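Side-chain contacts in putative esterase/lipase/thioesterase (Silicibacter sp., PDB 2PBL), which probably hydrolyses ester or thioester bonds, as an enzyme of the alpha/beta-hydrolase fold: residues A12-E15 with D19-P22; E29-S34 with H84-A89; L65-H70 with Q118-A123; V209-A214 with A218-A223. All coordinates share one frame; numbering follows the deposited sequence.

Interaction 1: A12-E15 with D19-P22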
# COMPACT_ATOMS: atom_id res chain seq x y z
N ALA A 12 -19.45 2.63 4.99
CA ALA A 12 -20.76 3.24 5.24
C ALA A 12 -21.23 4.17 4.15
O ALA A 12 -22.43 4.42 4.04
CB ALA A 12 -20.75 4.00 6.56
N TYR A 13 -20.29 4.69 3.35
CA TYR A 13 -20.57 5.62 2.27
C TYR A 13 -20.35 5.07 0.88
O TYR A 13 -20.41 5.82 -0.09
CB TYR A 13 -19.72 6.87 2.45
CG TYR A 13 -20.13 7.58 3.68
CD1 TYR A 13 -21.20 8.46 3.64
CD2 TYR A 13 -19.52 7.32 4.89
CE1 TYR A 13 -21.63 9.11 4.78
CE2 TYR A 13 -19.94 7.96 6.04
CZ TYR A 13 -21.00 8.86 5.98
OH TYR A 13 -21.45 9.51 7.10
N ILE A 14 -20.14 3.77 0.77
CA ILE A 14 -19.87 3.17 -0.51
C ILE A 14 -20.97 2.18 -0.80
O ILE A 14 -21.20 1.24 -0.02
CB ILE A 14 -18.47 2.47 -0.47
CG1 ILE A 14 -17.35 3.52 -0.37
CG2 ILE A 14 -18.27 1.64 -1.71
CD1 ILE A 14 -16.00 2.89 -0.02
N GLU A 15 -21.64 2.38 -1.93
CA GLU A 15 -22.72 1.47 -2.31
C GLU A 15 -22.06 0.13 -2.67
O GLU A 15 -21.06 0.07 -3.43
CB GLU A 15 -23.60 2.00 -3.47
CG GLU A 15 -23.11 1.63 -4.91
CD GLU A 15 -24.02 2.12 -6.04
OE1 GLU A 15 -25.12 2.66 -5.74
OE2 GLU A 15 -23.62 1.95 -7.23
N ASP A 19 -19.92 -6.16 -0.60
CA ASP A 19 -19.57 -7.09 -1.62
C ASP A 19 -18.09 -7.07 -2.00
O ASP A 19 -17.62 -8.01 -2.59
CB ASP A 19 -20.39 -6.81 -2.86
CG ASP A 19 -21.91 -7.00 -2.61
OD1 ASP A 19 -22.29 -7.93 -1.84
OD2 ASP A 19 -22.70 -6.22 -3.21
N TYR A 20 -17.36 -6.01 -1.66
CA TYR A 20 -15.95 -5.98 -2.09
C TYR A 20 -15.06 -7.11 -1.53
O TYR A 20 -14.36 -7.74 -2.31
CB TYR A 20 -15.35 -4.58 -1.85
CG TYR A 20 -15.82 -3.60 -2.91
CD1 TYR A 20 -16.98 -2.85 -2.74
CD2 TYR A 20 -15.11 -3.43 -4.10
CE1 TYR A 20 -17.41 -1.95 -3.74
CE2 TYR A 20 -15.53 -2.55 -5.08
CZ TYR A 20 -16.68 -1.83 -4.90
OH TYR A 20 -17.09 -0.96 -5.88
N PRO A 21 -15.05 -7.34 -0.22
CA PRO A 21 -14.19 -8.40 0.33
C PRO A 21 -14.35 -9.76 -0.31
O PRO A 21 -13.35 -10.37 -0.69
CB PRO A 21 -14.52 -8.38 1.82
CG PRO A 21 -14.87 -6.98 2.08
CD PRO A 21 -15.69 -6.58 0.87
N PRO A 22 -15.59 -10.25 -0.42
CA PRO A 22 -15.70 -11.56 -1.05
C PRO A 22 -15.26 -11.59 -2.51
O PRO A 22 -14.64 -12.58 -2.97
CB PRO A 22 -17.19 -11.89 -0.90
CG PRO A 22 -17.86 -10.65 -0.62
CD PRO A 22 -16.89 -9.74 0.04
O HOH W 1 -19.54 0.52 -5.47

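Interaction 2: E29-S34 with H84-A89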
# COMPACT_ATOMS: atom_id res chain seq x y z
N GLU A 29 -7.92 -15.33 -5.77
CA GLU A 29 -7.75 -16.79 -5.85
C GLU A 29 -7.71 -17.26 -7.31
O GLU A 29 -6.80 -18.00 -7.69
CB GLU A 29 -8.87 -17.50 -5.08
CG GLU A 29 -8.67 -19.01 -4.91
CD GLU A 29 -9.76 -19.61 -3.99
OE1 GLU A 29 -10.96 -19.66 -4.40
OE2 GLU A 29 -9.42 -20.03 -2.86
N ASP A 30 -8.67 -16.82 -8.12
CA ASP A 30 -8.69 -17.19 -9.54
C ASP A 30 -7.39 -16.78 -10.27
O ASP A 30 -6.86 -17.53 -11.09
CB ASP A 30 -9.84 -16.51 -10.29
CG ASP A 30 -11.22 -17.05 -9.90
OD1 ASP A 30 -11.30 -17.96 -9.04
OD2 ASP A 30 -12.23 -16.56 -10.48
N PHE A 31 -6.92 -15.57 -9.98
CA PHE A 31 -5.67 -15.08 -10.56
C PHE A 31 -4.51 -15.98 -10.15
O PHE A 31 -3.71 -16.33 -10.98
CB PHE A 31 -5.40 -13.62 -10.16
CG PHE A 31 -3.98 -13.17 -10.45
CD1 PHE A 31 -3.62 -12.72 -11.71
CD2 PHE A 31 -2.99 -13.26 -9.46
CE1 PHE A 31 -2.30 -12.34 -11.98
CE2 PHE A 31 -1.70 -12.88 -9.70
CZ PHE A 31 -1.35 -12.41 -10.96
N ARG A 32 -4.39 -16.31 -8.87
CA ARG A 32 -3.26 -17.13 -8.45
C ARG A 32 -3.27 -18.45 -9.19
O ARG A 32 -2.25 -18.88 -9.73
CB ARG A 32 -3.28 -17.39 -6.94
CG ARG A 32 -2.91 -16.18 -6.09
CD ARG A 32 -2.76 -16.52 -4.63
NE ARG A 32 -4.01 -16.97 -4.01
CZ ARG A 32 -4.95 -16.18 -3.49
NH1 ARG A 32 -4.86 -14.86 -3.53
NH2 ARG A 32 -6.01 -16.72 -2.93
N ASN A 33 -4.43 -19.08 -9.22
CA ASN A 33 -4.60 -20.35 -9.90
C ASN A 33 -4.25 -20.27 -11.36
O ASN A 33 -3.69 -21.21 -11.90
CB ASN A 33 -6.02 -20.87 -9.73
CG ASN A 33 -6.32 -21.29 -8.31
OD1 ASN A 33 -5.42 -21.58 -7.52
ND2 ASN A 33 -7.60 -21.33 -7.98
N SER A 34 -4.54 -19.14 -12.00
CA SER A 34 -4.24 -18.93 -13.42
C SER A 34 -2.76 -18.84 -13.75
O SER A 34 -2.32 -19.16 -14.86
CB SER A 34 -4.90 -17.63 -13.90
OG SER A 34 -4.31 -16.49 -13.28
N HIS A 84 -4.95 -10.40 -7.79
CA HIS A 84 -5.46 -10.04 -9.13
C HIS A 84 -5.06 -8.61 -9.57
O HIS A 84 -5.08 -8.26 -10.76
CB HIS A 84 -6.98 -10.20 -9.14
CG HIS A 84 -7.69 -9.27 -8.20
ND1 HIS A 84 -7.58 -9.35 -6.83
CD2 HIS A 84 -8.51 -8.23 -8.45
CE1 HIS A 84 -8.31 -8.40 -6.28
NE2 HIS A 84 -8.89 -7.71 -7.24
N LEU A 85 -4.68 -7.78 -8.60
CA LEU A 85 -4.23 -6.43 -8.90
C LEU A 85 -2.80 -6.40 -9.52
O LEU A 85 -2.30 -5.35 -9.92
CB LEU A 85 -4.34 -5.56 -7.67
CG LEU A 85 -5.75 -5.45 -7.03
CD1 LEU A 85 -5.71 -4.60 -5.78
CD2 LEU A 85 -6.81 -4.88 -8.02
N ALA A 86 -2.16 -7.56 -9.59
CA ALA A 86 -0.83 -7.68 -10.21
C ALA A 86 -0.86 -7.67 -11.73
O ALA A 86 0.17 -7.41 -12.38
CB ALA A 86 -0.15 -8.97 -9.71
N VAL A 87 -2.04 -7.87 -12.31
CA VAL A 87 -2.13 -8.03 -13.78
C VAL A 87 -1.53 -6.90 -14.64
O VAL A 87 -0.73 -7.15 -15.53
CB VAL A 87 -3.63 -8.35 -14.18
CG1 VAL A 87 -3.84 -8.23 -15.67
CG2 VAL A 87 -3.98 -9.75 -13.68
N GLY A 88 -1.87 -5.66 -14.38
CA GLY A 88 -1.41 -4.57 -15.23
C GLY A 88 0.11 -4.44 -15.28
O GLY A 88 0.69 -4.35 -16.36
N ALA A 89 0.75 -4.47 -14.11
CA ALA A 89 2.22 -4.38 -14.06
C ALA A 89 2.88 -5.62 -14.63
O ALA A 89 3.89 -5.50 -15.28
CB ALA A 89 2.69 -4.14 -12.62

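Interaction 3: L65-H70 with Q118-A123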
# COMPACT_ATOMS: atom_id res chain seq x y z
N LEU A 65 10.88 -4.57 -10.17
CA LEU A 65 10.03 -5.02 -9.09
C LEU A 65 9.01 -4.01 -8.64
O LEU A 65 9.35 -2.85 -8.36
CB LEU A 65 10.88 -5.36 -7.86
CG LEU A 65 10.14 -5.63 -6.55
CD1 LEU A 65 9.30 -6.92 -6.66
CD2 LEU A 65 11.10 -5.73 -5.40
N PHE A 66 7.76 -4.45 -8.54
CA PHE A 66 6.67 -3.60 -8.07
C PHE A 66 6.13 -4.22 -6.79
O PHE A 66 5.70 -5.37 -6.82
CB PHE A 66 5.58 -3.47 -9.16
CG PHE A 66 4.21 -3.01 -8.66
CD1 PHE A 66 4.05 -2.05 -7.71
CD2 PHE A 66 3.07 -3.50 -9.27
CE1 PHE A 66 2.79 -1.61 -7.37
CE2 PHE A 66 1.82 -3.09 -8.91
CZ PHE A 66 1.68 -2.14 -7.97
N VAL A 67 6.17 -3.47 -5.69
CA VAL A 67 5.60 -3.97 -4.42
C VAL A 67 4.28 -3.28 -4.17
O VAL A 67 4.22 -2.05 -4.11
CB VAL A 67 6.48 -3.77 -3.22
CG1 VAL A 67 5.85 -4.39 -1.94
CG2 VAL A 67 7.88 -4.34 -3.48
N PHE A 68 3.23 -4.07 -3.94
CA PHE A 68 1.95 -3.50 -3.57
C PHE A 68 1.62 -3.83 -2.11
O PHE A 68 1.65 -4.99 -1.72
CB PHE A 68 0.85 -3.93 -4.50
CG PHE A 68 -0.50 -3.49 -4.05
CD1 PHE A 68 -0.96 -2.21 -4.31
CD2 PHE A 68 -1.31 -4.37 -3.31
CE1 PHE A 68 -2.24 -1.82 -3.86
CE2 PHE A 68 -2.53 -4.01 -2.86
CZ PHE A 68 -3.03 -2.73 -3.15
N VAL A 69 1.32 -2.80 -1.31
CA VAL A 69 0.99 -3.01 0.09
C VAL A 69 -0.48 -2.67 0.30
O VAL A 69 -0.92 -1.55 0.10
CB VAL A 69 1.88 -2.19 1.04
CG1 VAL A 69 1.57 -2.56 2.48
CG2 VAL A 69 3.38 -2.40 0.73
N HIS A 70 -1.21 -3.68 0.76
CA HIS A 70 -2.64 -3.62 0.96
C HIS A 70 -3.08 -2.86 2.19
O HIS A 70 -2.29 -2.64 3.13
CB HIS A 70 -3.22 -5.05 0.98
CG HIS A 70 -3.04 -5.79 2.27
ND1 HIS A 70 -3.83 -5.55 3.38
CD2 HIS A 70 -2.22 -6.82 2.61
CE1 HIS A 70 -3.48 -6.37 4.35
NE2 HIS A 70 -2.52 -7.16 3.91
N GLN A 118 11.28 -4.96 6.01
CA GLN A 118 11.80 -6.29 5.90
C GLN A 118 11.29 -7.00 4.62
O GLN A 118 12.06 -7.67 3.92
CB GLN A 118 11.46 -7.10 7.16
CG GLN A 118 12.17 -6.64 8.43
CD GLN A 118 13.70 -6.79 8.33
OE1 GLN A 118 14.22 -7.86 7.92
NE2 GLN A 118 14.43 -5.74 8.72
N ALA A 119 10.00 -6.82 4.31
CA ALA A 119 9.39 -7.42 3.13
C ALA A 119 9.94 -6.88 1.82
O ALA A 119 10.27 -7.66 0.95
CB ALA A 119 7.86 -7.23 3.17
N VAL A 120 10.02 -5.55 1.70
CA VAL A 120 10.53 -4.89 0.49
C VAL A 120 11.96 -5.37 0.28
O VAL A 120 12.33 -5.75 -0.82
CB VAL A 120 10.46 -3.34 0.61
CG1 VAL A 120 11.14 -2.65 -0.54
CG2 VAL A 120 8.97 -2.83 0.74
N THR A 121 12.74 -5.37 1.37
CA THR A 121 14.14 -5.81 1.35
C THR A 121 14.28 -7.23 0.82
O THR A 121 15.10 -7.44 -0.05
CB THR A 121 14.81 -5.69 2.73
OG1 THR A 121 14.85 -4.30 3.09
CG2 THR A 121 16.24 -6.25 2.72
N ALA A 122 13.47 -8.16 1.32
CA ALA A 122 13.46 -9.54 0.83
C ALA A 122 13.03 -9.66 -0.63
O ALA A 122 13.68 -10.34 -1.44
CB ALA A 122 12.58 -10.38 1.71
N ALA A 123 11.95 -8.98 -1.00
CA ALA A 123 11.53 -9.01 -2.40
C ALA A 123 12.63 -8.45 -3.32
O ALA A 123 12.84 -8.97 -4.42
CB ALA A 123 10.22 -8.28 -2.59

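Interaction 4: V209-A214 with A218-A223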
# COMPACT_ATOMS: atom_id res chain seq x y z
N VAL A 209 0.57 11.06 -5.36
CA VAL A 209 -0.53 10.73 -4.47
C VAL A 209 -1.78 10.60 -5.32
O VAL A 209 -2.18 11.51 -6.06
CB VAL A 209 -0.69 11.75 -3.35
CG1 VAL A 209 -1.78 11.28 -2.36
CG2 VAL A 209 0.63 11.96 -2.65
N TRP A 210 -2.38 9.43 -5.24
CA TRP A 210 -3.51 9.07 -6.08
C TRP A 210 -4.70 8.87 -5.16
O TRP A 210 -4.68 8.04 -4.28
CB TRP A 210 -3.14 7.79 -6.84
CG TRP A 210 -4.07 7.41 -7.89
CD1 TRP A 210 -5.34 6.92 -7.73
CD2 TRP A 210 -3.86 7.53 -9.29
NE1 TRP A 210 -5.91 6.71 -8.95
CE2 TRP A 210 -5.03 7.09 -9.93
CE3 TRP A 210 -2.78 7.98 -10.08
CZ2 TRP A 210 -5.16 7.05 -11.33
CZ3 TRP A 210 -2.92 7.96 -11.46
CH2 TRP A 210 -4.10 7.47 -12.07
N VAL A 211 -5.76 9.61 -5.39
CA VAL A 211 -6.93 9.49 -4.52
C VAL A 211 -8.22 9.57 -5.31
O VAL A 211 -8.28 10.23 -6.32
CB VAL A 211 -6.87 10.58 -3.43
CG1 VAL A 211 -7.00 11.99 -4.00
CG2 VAL A 211 -7.90 10.33 -2.35
N GLY A 212 -9.26 8.89 -4.85
CA GLY A 212 -10.52 8.90 -5.57
C GLY A 212 -11.33 10.16 -5.34
O GLY A 212 -11.47 10.63 -4.21
N GLY A 213 -11.85 10.72 -6.43
CA GLY A 213 -12.64 11.94 -6.40
C GLY A 213 -13.90 11.92 -5.53
O GLY A 213 -14.28 12.94 -4.96
N ALA A 214 -14.50 10.76 -5.43
CA ALA A 214 -15.71 10.56 -4.64
C ALA A 214 -15.40 10.04 -3.26
O ALA A 214 -16.29 9.50 -2.62
CB ALA A 214 -16.65 9.57 -5.38
N ALA A 218 -12.12 13.23 4.52
CA ALA A 218 -10.92 12.90 5.32
C ALA A 218 -9.78 12.35 4.42
O ALA A 218 -8.62 12.71 4.59
CB ALA A 218 -11.27 11.89 6.35
N PHE A 219 -10.13 11.47 3.49
CA PHE A 219 -9.12 10.91 2.57
C PHE A 219 -8.62 11.89 1.53
O PHE A 219 -7.45 11.84 1.15
CB PHE A 219 -9.55 9.58 1.96
CG PHE A 219 -9.37 8.44 2.92
CD1 PHE A 219 -10.36 8.12 3.86
CD2 PHE A 219 -8.18 7.74 2.97
CE1 PHE A 219 -10.17 7.09 4.76
CE2 PHE A 219 -7.97 6.73 3.90
CZ PHE A 219 -8.96 6.40 4.78
N LEU A 220 -9.50 12.77 1.05
CA LEU A 220 -9.07 13.82 0.17
C LEU A 220 -8.10 14.75 0.91
O LEU A 220 -7.08 15.20 0.35
CB LEU A 220 -10.28 14.61 -0.37
CG LEU A 220 -11.17 13.83 -1.33
CD1 LEU A 220 -12.41 14.65 -1.65
CD2 LEU A 220 -10.42 13.47 -2.59
N ASP A 221 -8.37 15.00 2.19
CA ASP A 221 -7.50 15.83 3.02
C ASP A 221 -6.13 15.14 3.26
O ASP A 221 -5.08 15.73 3.07
CB ASP A 221 -8.16 16.14 4.37
CG ASP A 221 -9.39 17.02 4.21
OD1 ASP A 221 -9.57 17.54 3.10
OD2 ASP A 221 -10.20 17.15 5.18
N GLN A 222 -6.20 13.89 3.67
CA GLN A 222 -4.99 13.09 3.90
C GLN A 222 -4.09 13.11 2.65
O GLN A 222 -2.87 13.18 2.76
CB GLN A 222 -5.38 11.65 4.27
CG GLN A 222 -5.97 11.47 5.67
CD GLN A 222 -4.94 11.52 6.78
OE1 GLN A 222 -3.74 11.62 6.55
NE2 GLN A 222 -5.43 11.49 8.01
N ALA A 223 -4.68 13.09 1.46
CA ALA A 223 -3.91 13.10 0.22
C ALA A 223 -3.20 14.42 -0.00
O ALA A 223 -2.00 14.46 -0.23
CB ALA A 223 -4.79 12.74 -0.96

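Interaction 1: A12-E15 with D19-P22
The backbone of I14 and E15 is extended as it leaves a 3-10 turn, and faces Y20 in the first turn of helix 20-35; the closest alpha carbons, E15 CA and D19 CA, stay 9.1 Å apart. Only one direct side-chain pair spans this gap: the branch methyl I14 CG2 lies 4.2 Å from Y20 CE1, approaching the ring obliquely. Y20 has CG anti to its carbonyl carbon (chi1 -76°), which sends the phenol off the helix toward the loop. E15 O lies at the edge of the Y20 ring, near its plane, 4.2 Å from Y20 CE1. A water completes the link: it donates to E15 O at 2.6 Å and lies 2.9 Å from Y20 OH, in the plane of the ring. This joins the N-terminal arm to the start of a peripheral helix of the alpha/beta-hydrolase fold. I14 also packs on H241, H242 and F243, of which H242 is probably the histidine of a Ser-His-Glu triad, and F243 meets the Y20 ring edge-to-face. E15 is an exposed residue with its CB pointing away from the helix.

Interaction 2: E29-S34 with H84-A89
The N-terminal helix 20-35 packs here on the short 3-10 and helical connection that leads to strand 94-99 in the alpha/beta-hydrolase fold, with F31 as the residue it contributes. F31 CA and H84 CA come within 5.2 Å, so the two backbones almost meet at this point. The phenyl group leaves the helix with CG anti to the backbone N (chi1 166°) and reaches over H84: F31 CG, the root of the ring, sits 3.7 Å from H84 CA. Farther out, F31 CZ reaches A86 CB at 3.9 Å. Every one of these approaches to the ring is oblique; no hydrogen bond crosses the contact, and the ring also rests against H84 N. F56 meets the same ring edge-to-face and also touches A86, tying the helix to strand 52-56. An alanine in place of F31 would probably leave A86 CB and the H84 backbone without their aromatic partner and open a gap between helix and connection. H84 gives mainly its backbone and CB; its CG is wedged between the backbone N and the carbonyl carbon (chi1 64°), which turns the imidazole away from F31, and L85 CG lies over one face of that ring near the rim, 3.9 Å above the ring plane. The side chains of F31 and V87 run alongside one another with opposite headings, bringing F31 CE1 to 3.5 Å from V87 CG2.

Interaction 3: L65-H70 with Q118-A123
The flat carbonyl group of A123 carries a methyl of L65 over one face: L65 CD2 stands 3.8 Å from A123 C and also 3.8 Å from A123 O, so it rests on the peptide group rather than approaching the oxygen end-on. L65 CD2 also lies 3.9 Å from A123 CB, so one branch of the leucine touches both backbone and side chain of A123. L65 reaches this place with CG anti to its backbone N (chi1 170°), the side chain projecting from the strand toward the helix. Two residues further along the strand, V67 also points to the helix, and its CG1 meets V120 CG2 at 4.4 Å, a looser methyl-to-methyl contact. This looser pair sits where the alpha carbons are nearer, 7.0 Å for V67 CA and V120 CA against 7.9 Å for L65 CA and A123 CA. Strand 64-69 is a central strand of the mixed sheet of the alpha/beta-hydrolase fold, and helix 109-126 packs across one of its faces. The alternation of the strand sends L65 and V67 to this helix, while F66 and F68 project from the other face, where they touch V96 and M98 of strand 94-99. Beyond the strand end, the H70 ring stacks with W82 and Y101. A123 also touches A97 of strand 94-99, a small-to-small meeting consistent with close packing of the helix here. A123 N bonds to A119 O at 2.9 Å, one of the i to i-4 backbone bonds of the helix.

Interaction 4: V209-A214 with A218-A223
F219 O is met from two directions: it accepts the helix bond from A223 N at 3.1 Å, and the methyl V211 CG2 rests against it at 3.8 Å. Both branches of V211 meet the leucine, V211 CG1 and V211 CG2 each lying 4.0 Å from L220 CD2. Flanked by both backbone neighbours of CA (chi1 66°), V211 CG1 also packs 3.8 Å from A223 CB, while CG2 adds F219 O. The L220 side chain lies roughly perpendicular to that of V211. Beyond V211, L220 CD2 presses on the carbonyl oxygen G212 O at 3.4 Å. At the other end of the contact, V209 CG1 meets A223 CB at 3.6 Å, so the single alanine methyl sits between the two valines of the strand. A glycine in place of V211 would probably leave A223 CB and L220 CD2 without their shared partner and open a gap between strand and helix. The axes of strand 209-212 and helix 218-223 come within 8.6 Å and run nearly antiparallel, at 167°. G212 N also bonds to E215 OE2, while the F219 ring meets that of H242; both E215 and H242 probably belong to a Ser-His-Glu triad. Strand 206-212 and helix 217-230 are the first two elements of a beta-alpha-beta crossover, completed by strand 233-237, in the alpha/beta-hydrolase fold.

Interactions 3 and 4 are buried strand-to-helix contacts on the same mixed sheet, on opposite sides of the chain's centre and built almost wholly from aliphatic groups. Interactions 1 and 2 are partly buried and share helix 20-35, near its start and its end, with centres about 21 Å apart. Their chemistry differs: a water bridge and a single methyl-to-ring approach at the more exposed interaction 1, a phenylalanine packed on the H84 backbone and the methyls of A86 and V87 at interaction 2. Interactions 2 and 3 touch, A89 CB lying 3.4 Å from F66 CD2, so strand 64-69 takes part in packing on both faces. Interactions 1 and 4 each approach the probable triad without touching one another.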